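Local coordinates for DUF4442 domain-containing protein (Pseudomonas aeruginosa, PDB 1YOC) that is of unknown function but has a hotdog fold of the PaaI-thioesterase type and so may act on acyl thioesters, at residues B[4-9]-B[19-24]; B[52-55]-B[60-63]; B[77-82]-B[86-91]. All coordinates share one frame; numbering follows the deposited sequence.

Overall arrangement
Two helices, 2-13 and 15-25, open the chain, and contact 1 closes the hairpin between them. After strands 35-40 and 43-48 comes a long loop. Contact 2 pinches this loop shut between 52-55 and 60-63, at the very start of helix 63-81. Contact 3 joins the end of that helix to the start of strand 86-97. The three contacts follow one another in series; none nests in or crosses another. Contacts 1 and 3 touch where Ser4 N meets Asp79 OD2, a probable hydrogen bond of 2.8 Å. Contacts 2 and 3 lie on opposite sides of the chain's centre, their centres about 28 Å apart, and both reach the second subunit.

Contact 1: residues B[4-9]-B[19-24]; sequences SQMMQM and SAMIGQ
Met6 and Met7 pack on Met21 and Ile22 in an antiparallel helical hairpin at the N terminus of a hotdog-fold protein. The helical segments 4-9 and 19-24 run at 155° to each other. Their axes come no closer than 10.4 Å, and the long side chains fill the distance.

All the contacts between the side chains are apolar. Two methionine pairs make up most of them. Met6 comes from one side with its terminal methyl: its CE lies 3.8 Å from Met21 CG and almost as near Met21 SD. The Met6 chain bends at both chi2 and chi3, which curls the methyl in against the middle of the Met21 chain. Met21 starts with CG anti to its own backbone N (chi1 176°), then folds at chi2 and chi3. Its methyl turns in toward helix 2-13, where CE sits 3.9 Å from Met6 O. Met21 therefore touches both methionines of the other helix.

Met7 crosses Met21 at about a right angle, with its sulfur against the Met21 methyl. The Met7 chain bends at chi2 and is extended about its CG-SD bond (chi3 171°), which carries CE on to Ile22.

Outside the hairpin, Met7 also packs on Leu72 and Thr76 of helix 63-81 and on Phe36 and Leu39 of strand 35-40. Ile22 rests on Phe29 and Pro34. The hairpin is thus joined to the central helix and to strand 35-40, outermost within this chain. At the Ile22 end, the Met7 methyl CE stands 3.9 Å from the delta methyl CD1 of Ile22.

Contact 2: residues B[52-55]-B[60-63]; sequences REVL and TVHA
Leu55 lays its CD2 methyl against the backbone of Thr60, 3.4 Å from Thr60 O. Its CG stands beside its own backbone N (chi1 -54°), and this brings CD2 round to the Thr60 carbonyl. The same oxygen receives a CA-H...O contact from Leu55 CA at 3.2 Å. The backbones form a single beta bridge here, between Leu55 and Val61, with no regular strand on either side.

One hydrogen bond joins the segments. His62 N donates to Val54 O over 2.8 Å, and the N-H...O angle of 168° is close to straight. The donor lies almost in line with the C=O bond of Val54. Val61 CA approaches the same oxygen more weakly, at 3.6 Å. The Val54 and Val61 side chains meet only loosely, CG2 to CG1 at 4.5 Å.

The imidazole of His62 begins near this bond and then leads away from 52-55. CB stays 3.3 Å from Val54 O, and with CG anti to the backbone N (chi1 -165°) the ring swings off from there. Leu55 O lies at the ring edge, near its plane, 3.7 Å from ND1. The ring also lies at the dimer interface: it meets Phe29 of the second subunit edge-to-face and Tyr28 of that subunit with planes at about 60°. Thr60 OG1 is hydrogen-bonded to Asn56, within the connecting loop.

His62 is the N-cap residue of helix 63-81, the long central helix of the hotdog fold. The pinched loop thus leads straight into that helix. The chemistry of the contact is mainly that of backbone carbonyls: Val54 O takes a short, nearly straight N-H bond and Thr60 O takes the CA-H of Leu55, so the closure depends little on polar side chains.

Contact 3: residues B[77-82]-B[86-91]; sequences MTDASI and HRWIPR
Trp88 turns its indole toward helix 63-81 and meets Thr78 and Asp79 of that helix, and Ile82 just after it, in different ways. Thr78 comes over one face. Its methyl CG2 is 3.4 Å above the ring plane, displaced toward the rim, and lies 3.5 Å from Trp88 CG. The backbone N of Asp79 also lies over the ring, near its rim. The Asp79 side chain reaches the edge. Its OD1 accepts a hydrogen bond from Trp88 NE1 at 2.9 Å, nearly straight at 167°. The oxygen sits in the indole plane and uses its anti lone pair, but the carboxylate itself is turned 63° from the ring. The other oxygen, OD2, bonds to Ser4 N, so this buried carboxylate links the tryptophan to helix 2-13.

In the hotdog fold the long helix packs on the sheet. Here its last turn meets strand 86-97, an outermost strand within the chain. With CG between its backbone N and carbonyl carbon (chi1 58°), Trp88 sets the indole alongside Thr78 and Asp79.

Ile82 crosses the indole at about a right angle. Its CD1 is 3.7 Å from Trp88 CD1 and 3.8 Å from His86 CB. The same methyl also approaches His86 O at 3.6 Å.

Contact 1: residues B[4-9]-B[19-24]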
# COMPACT_ATOMS: atom_id res chain seq x y z
N SER B 4 8.07 16.50 7.93
CA SER B 4 9.48 16.14 8.05
C SER B 4 10.09 16.65 9.35
O SER B 4 10.91 15.96 9.93
CB SER B 4 10.30 16.63 6.84
OG SER B 4 10.28 18.05 6.70
N GLN B 5 9.68 17.83 9.80
CA GLN B 5 10.20 18.36 11.06
C GLN B 5 9.83 17.40 12.21
O GLN B 5 10.66 17.14 13.09
CB GLN B 5 9.65 19.78 11.31
CG GLN B 5 10.21 20.82 10.33
CD GLN B 5 9.42 22.14 10.30
OE1 GLN B 5 9.57 22.95 9.37
NE2 GLN B 5 8.58 22.35 11.31
N MET B 6 8.61 16.85 12.19
CA MET B 6 8.20 15.90 13.24
C MET B 6 9.08 14.66 13.15
O MET B 6 9.66 14.20 14.14
CB MET B 6 6.74 15.50 13.05
CG MET B 6 5.72 16.59 13.45
SD MET B 6 5.78 16.83 15.25
CE MET B 6 4.76 15.47 15.76
N MET B 7 9.18 14.09 11.95
CA MET B 7 9.98 12.88 11.81
C MET B 7 11.41 13.11 12.32
O MET B 7 11.96 12.28 13.05
CB MET B 7 10.04 12.41 10.35
CG MET B 7 8.69 12.04 9.73
SD MET B 7 7.74 10.80 10.65
CE MET B 7 6.12 10.92 9.67
N GLN B 8 12.00 14.22 11.93
CA GLN B 8 13.38 14.47 12.32
C GLN B 8 13.52 14.67 13.81
O GLN B 8 14.38 14.06 14.45
CB GLN B 8 13.93 15.68 11.56
CG GLN B 8 14.02 15.41 10.06
CD GLN B 8 14.42 16.63 9.23
OE1 GLN B 8 13.78 17.70 9.29
NE2 GLN B 8 15.46 16.46 8.43
N MET B 9 12.67 15.54 14.35
CA MET B 9 12.71 15.82 15.78
C MET B 9 12.67 14.53 16.61
O MET B 9 13.47 14.34 17.54
CB MET B 9 11.53 16.74 16.15
CG MET B 9 11.39 17.04 17.62
SD MET B 9 9.83 17.93 18.09
CE MET B 9 9.71 17.31 19.83
N SER B 19 8.34 5.82 17.63
CA SER B 19 7.23 4.90 17.40
C SER B 19 5.92 5.42 17.98
O SER B 19 4.86 5.29 17.34
CB SER B 19 7.53 3.51 17.97
OG SER B 19 8.54 2.85 17.20
N ALA B 20 5.99 6.02 19.16
CA ALA B 20 4.75 6.54 19.79
C ALA B 20 4.27 7.78 19.08
O ALA B 20 3.04 8.03 18.94
CB ALA B 20 4.99 6.85 21.28
N MET B 21 5.21 8.59 18.62
CA MET B 21 4.81 9.80 17.93
C MET B 21 4.11 9.42 16.61
O MET B 21 3.02 9.91 16.29
CB MET B 21 6.03 10.70 17.66
CG MET B 21 5.75 11.97 16.84
SD MET B 21 5.54 11.68 15.02
CE MET B 21 7.29 11.16 14.54
N ILE B 22 4.70 8.51 15.85
CA ILE B 22 4.07 8.24 14.56
C ILE B 22 2.70 7.57 14.74
O ILE B 22 1.78 7.83 13.99
CB ILE B 22 5.07 7.46 13.64
CG1 ILE B 22 4.76 7.77 12.17
CG2 ILE B 22 5.04 6.03 13.97
CD1 ILE B 22 5.81 7.30 11.18
N GLY B 23 2.55 6.76 15.78
CA GLY B 23 1.29 6.11 16.07
C GLY B 23 0.18 7.12 16.33
O GLY B 23 -1.01 6.91 15.99
N GLN B 24 0.56 8.26 16.89
CA GLN B 24 -0.43 9.29 17.19
C GLN B 24 -0.62 10.29 16.06
O GLN B 24 -1.76 10.68 15.74
CB GLN B 24 -0.02 10.04 18.47
CG GLN B 24 -1.00 11.21 18.84
CD GLN B 24 -2.25 10.71 19.53
OE1 GLN B 24 -3.36 11.28 19.39
NE2 GLN B 24 -2.09 9.65 20.29

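Contact 2: residues B[52-55]-B[60-63]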
# COMPACT_ATOMS: atom_id res chain seq x y z
N ARG B 52 5.24 -10.88 12.54
CA ARG B 52 3.97 -11.47 12.08
C ARG B 52 2.97 -10.50 11.46
O ARG B 52 2.40 -10.79 10.40
CB ARG B 52 3.25 -12.19 13.25
CG ARG B 52 2.07 -13.07 12.79
CD ARG B 52 1.29 -13.64 14.00
NE ARG B 52 0.62 -12.55 14.68
CZ ARG B 52 -0.50 -11.99 14.22
NH1 ARG B 52 -1.07 -12.45 13.11
NH2 ARG B 52 -1.01 -10.91 14.83
N GLU B 53 2.81 -9.35 12.10
CA GLU B 53 1.88 -8.30 11.71
C GLU B 53 2.05 -7.73 10.30
O GLU B 53 1.07 -7.18 9.74
CB GLU B 53 1.91 -7.14 12.75
CG GLU B 53 1.35 -7.50 14.14
CD GLU B 53 2.40 -8.04 15.13
OE1 GLU B 53 3.49 -8.48 14.73
OE2 GLU B 53 2.12 -8.03 16.34
N VAL B 54 3.23 -7.84 9.73
CA VAL B 54 3.44 -7.30 8.36
C VAL B 54 3.61 -8.40 7.30
O VAL B 54 4.09 -8.14 6.20
CB VAL B 54 4.67 -6.32 8.31
CG1 VAL B 54 4.35 -5.07 9.12
CG2 VAL B 54 5.95 -6.97 8.88
N LEU B 55 3.19 -9.62 7.61
CA LEU B 55 3.35 -10.70 6.63
C LEU B 55 2.16 -10.88 5.70
O LEU B 55 1.05 -10.41 5.99
CB LEU B 55 3.62 -12.05 7.37
CG LEU B 55 4.80 -11.97 8.35
CD1 LEU B 55 5.03 -13.34 9.00
CD2 LEU B 55 6.06 -11.50 7.61
N THR B 60 6.09 -13.90 4.03
CA THR B 60 7.16 -12.96 3.73
C THR B 60 6.55 -11.57 3.97
O THR B 60 5.36 -11.43 4.26
CB THR B 60 7.75 -13.13 2.28
OG1 THR B 60 6.76 -12.85 1.30
CG2 THR B 60 8.23 -14.57 2.07
N VAL B 61 7.37 -10.54 3.88
CA VAL B 61 6.84 -9.19 4.15
C VAL B 61 5.84 -8.80 3.06
O VAL B 61 6.09 -8.93 1.85
CB VAL B 61 7.97 -8.15 4.25
CG1 VAL B 61 7.33 -6.76 4.63
CG2 VAL B 61 8.96 -8.56 5.39
N HIS B 62 4.70 -8.32 3.51
CA HIS B 62 3.60 -7.99 2.62
C HIS B 62 3.92 -6.87 1.65
O HIS B 62 4.51 -5.86 2.04
CB HIS B 62 2.39 -7.62 3.47
CG HIS B 62 1.11 -7.61 2.73
ND1 HIS B 62 0.10 -8.54 2.96
CD2 HIS B 62 0.59 -6.69 1.88
CE1 HIS B 62 -0.99 -8.16 2.31
NE2 HIS B 62 -0.72 -7.04 1.65
N ALA B 63 3.53 -7.09 0.41
CA ALA B 63 3.73 -6.11 -0.67
C ALA B 63 3.29 -4.70 -0.25
O ALA B 63 3.96 -3.69 -0.58
CB ALA B 63 2.92 -6.54 -1.93

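Contact 3: residues B[77-82]-B[86-91]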
# COMPACT_ATOMS: atom_id res chain seq x y z
N MET B 77 10.60 12.86 2.51
CA MET B 77 11.65 13.57 1.76
C MET B 77 11.06 14.77 0.97
O MET B 77 11.66 15.84 0.92
CB MET B 77 12.35 12.63 0.76
CG MET B 77 13.40 13.36 -0.09
SD MET B 77 14.43 12.24 -1.05
CE MET B 77 13.15 11.61 -2.18
N THR B 78 9.92 14.58 0.32
CA THR B 78 9.29 15.67 -0.45
C THR B 78 9.00 16.87 0.45
O THR B 78 9.33 18.02 0.11
CB THR B 78 8.01 15.18 -1.12
OG1 THR B 78 8.35 14.14 -2.06
CG2 THR B 78 7.27 16.34 -1.85
N ASP B 79 8.42 16.58 1.62
CA ASP B 79 8.10 17.61 2.61
C ASP B 79 9.37 18.37 3.06
O ASP B 79 9.33 19.59 3.29
CB ASP B 79 7.44 16.98 3.84
CG ASP B 79 6.78 18.01 4.75
OD1 ASP B 79 5.79 18.63 4.29
OD2 ASP B 79 7.26 18.19 5.91
N ALA B 80 10.46 17.63 3.20
CA ALA B 80 11.74 18.23 3.63
C ALA B 80 12.49 18.97 2.52
O ALA B 80 13.34 19.82 2.79
CB ALA B 80 12.68 17.12 4.21
N SER B 81 12.14 18.68 1.27
CA SER B 81 12.89 19.23 0.14
C SER B 81 12.32 20.38 -0.67
O SER B 81 13.10 21.19 -1.21
CB SER B 81 13.24 18.09 -0.82
OG SER B 81 13.79 16.98 -0.12
N ILE B 82 11.00 20.48 -0.80
CA ILE B 82 10.48 21.58 -1.62
C ILE B 82 10.52 22.87 -0.81
O ILE B 82 10.60 22.82 0.41
CB ILE B 82 9.03 21.31 -2.07
CG1 ILE B 82 8.12 21.20 -0.84
CG2 ILE B 82 8.99 19.99 -2.90
CD1 ILE B 82 6.63 21.06 -1.19
N HIS B 86 5.81 26.05 -1.16
CA HIS B 86 5.15 25.10 -2.06
C HIS B 86 4.41 24.07 -1.24
O HIS B 86 4.66 23.90 -0.06
CB HIS B 86 6.20 24.39 -2.94
CG HIS B 86 6.81 25.25 -4.00
ND1 HIS B 86 6.56 26.60 -4.11
CD2 HIS B 86 7.63 24.93 -5.03
CE1 HIS B 86 7.20 27.08 -5.17
NE2 HIS B 86 7.85 26.09 -5.74
N ARG B 87 3.47 23.37 -1.87
CA ARG B 87 2.78 22.31 -1.16
C ARG B 87 2.85 21.06 -2.05
O ARG B 87 3.12 21.17 -3.22
CB ARG B 87 1.33 22.72 -0.87
CG ARG B 87 0.34 22.54 -1.97
CD ARG B 87 -1.08 23.02 -1.53
NE ARG B 87 -1.60 22.34 -0.33
CZ ARG B 87 -1.36 22.72 0.93
NH1 ARG B 87 -0.61 23.79 1.18
NH2 ARG B 87 -1.85 22.02 1.95
N TRP B 88 2.67 19.89 -1.47
CA TRP B 88 2.74 18.66 -2.26
C TRP B 88 1.60 17.72 -1.91
O TRP B 88 1.09 17.72 -0.77
CB TRP B 88 4.07 17.92 -1.97
CG TRP B 88 4.25 17.55 -0.50
CD1 TRP B 88 4.67 18.39 0.54
CD2 TRP B 88 4.01 16.28 0.12
NE1 TRP B 88 4.69 17.73 1.72
CE2 TRP B 88 4.30 16.43 1.51
CE3 TRP B 88 3.60 15.03 -0.36
CZ2 TRP B 88 4.16 15.37 2.42
CZ3 TRP B 88 3.47 13.97 0.56
CH2 TRP B 88 3.75 14.14 1.92
N ILE B 89 1.23 16.91 -2.89
CA ILE B 89 0.20 15.91 -2.70
C ILE B 89 0.53 14.72 -3.62
O ILE B 89 0.83 14.92 -4.79
CB ILE B 89 -1.24 16.51 -3.02
CG1 ILE B 89 -2.31 15.48 -2.73
CG2 ILE B 89 -1.39 16.85 -4.46
CD1 ILE B 89 -2.07 14.79 -1.40
N PRO B 90 0.54 13.50 -3.07
CA PRO B 90 0.83 12.33 -3.91
C PRO B 90 -0.37 12.15 -4.83
O PRO B 90 -1.52 12.26 -4.39
CB PRO B 90 0.89 11.17 -2.93
CG PRO B 90 1.27 11.80 -1.63
CD PRO B 90 0.47 13.11 -1.64
N ARG B 91 -0.10 11.88 -6.10
CA ARG B 91 -1.19 11.67 -7.07
C ARG B 91 -1.13 10.32 -7.74
O ARG B 91 -2.11 9.88 -8.32
CB ARG B 91 -1.17 12.77 -8.15
CG ARG B 91 -1.69 14.08 -7.66
CD ARG B 91 -3.21 13.96 -7.46
NE ARG B 91 -3.78 15.22 -7.01
CZ ARG B 91 -4.84 15.34 -6.21
NH1 ARG B 91 -5.48 14.26 -5.76
NH2 ARG B 91 -5.24 16.55 -5.82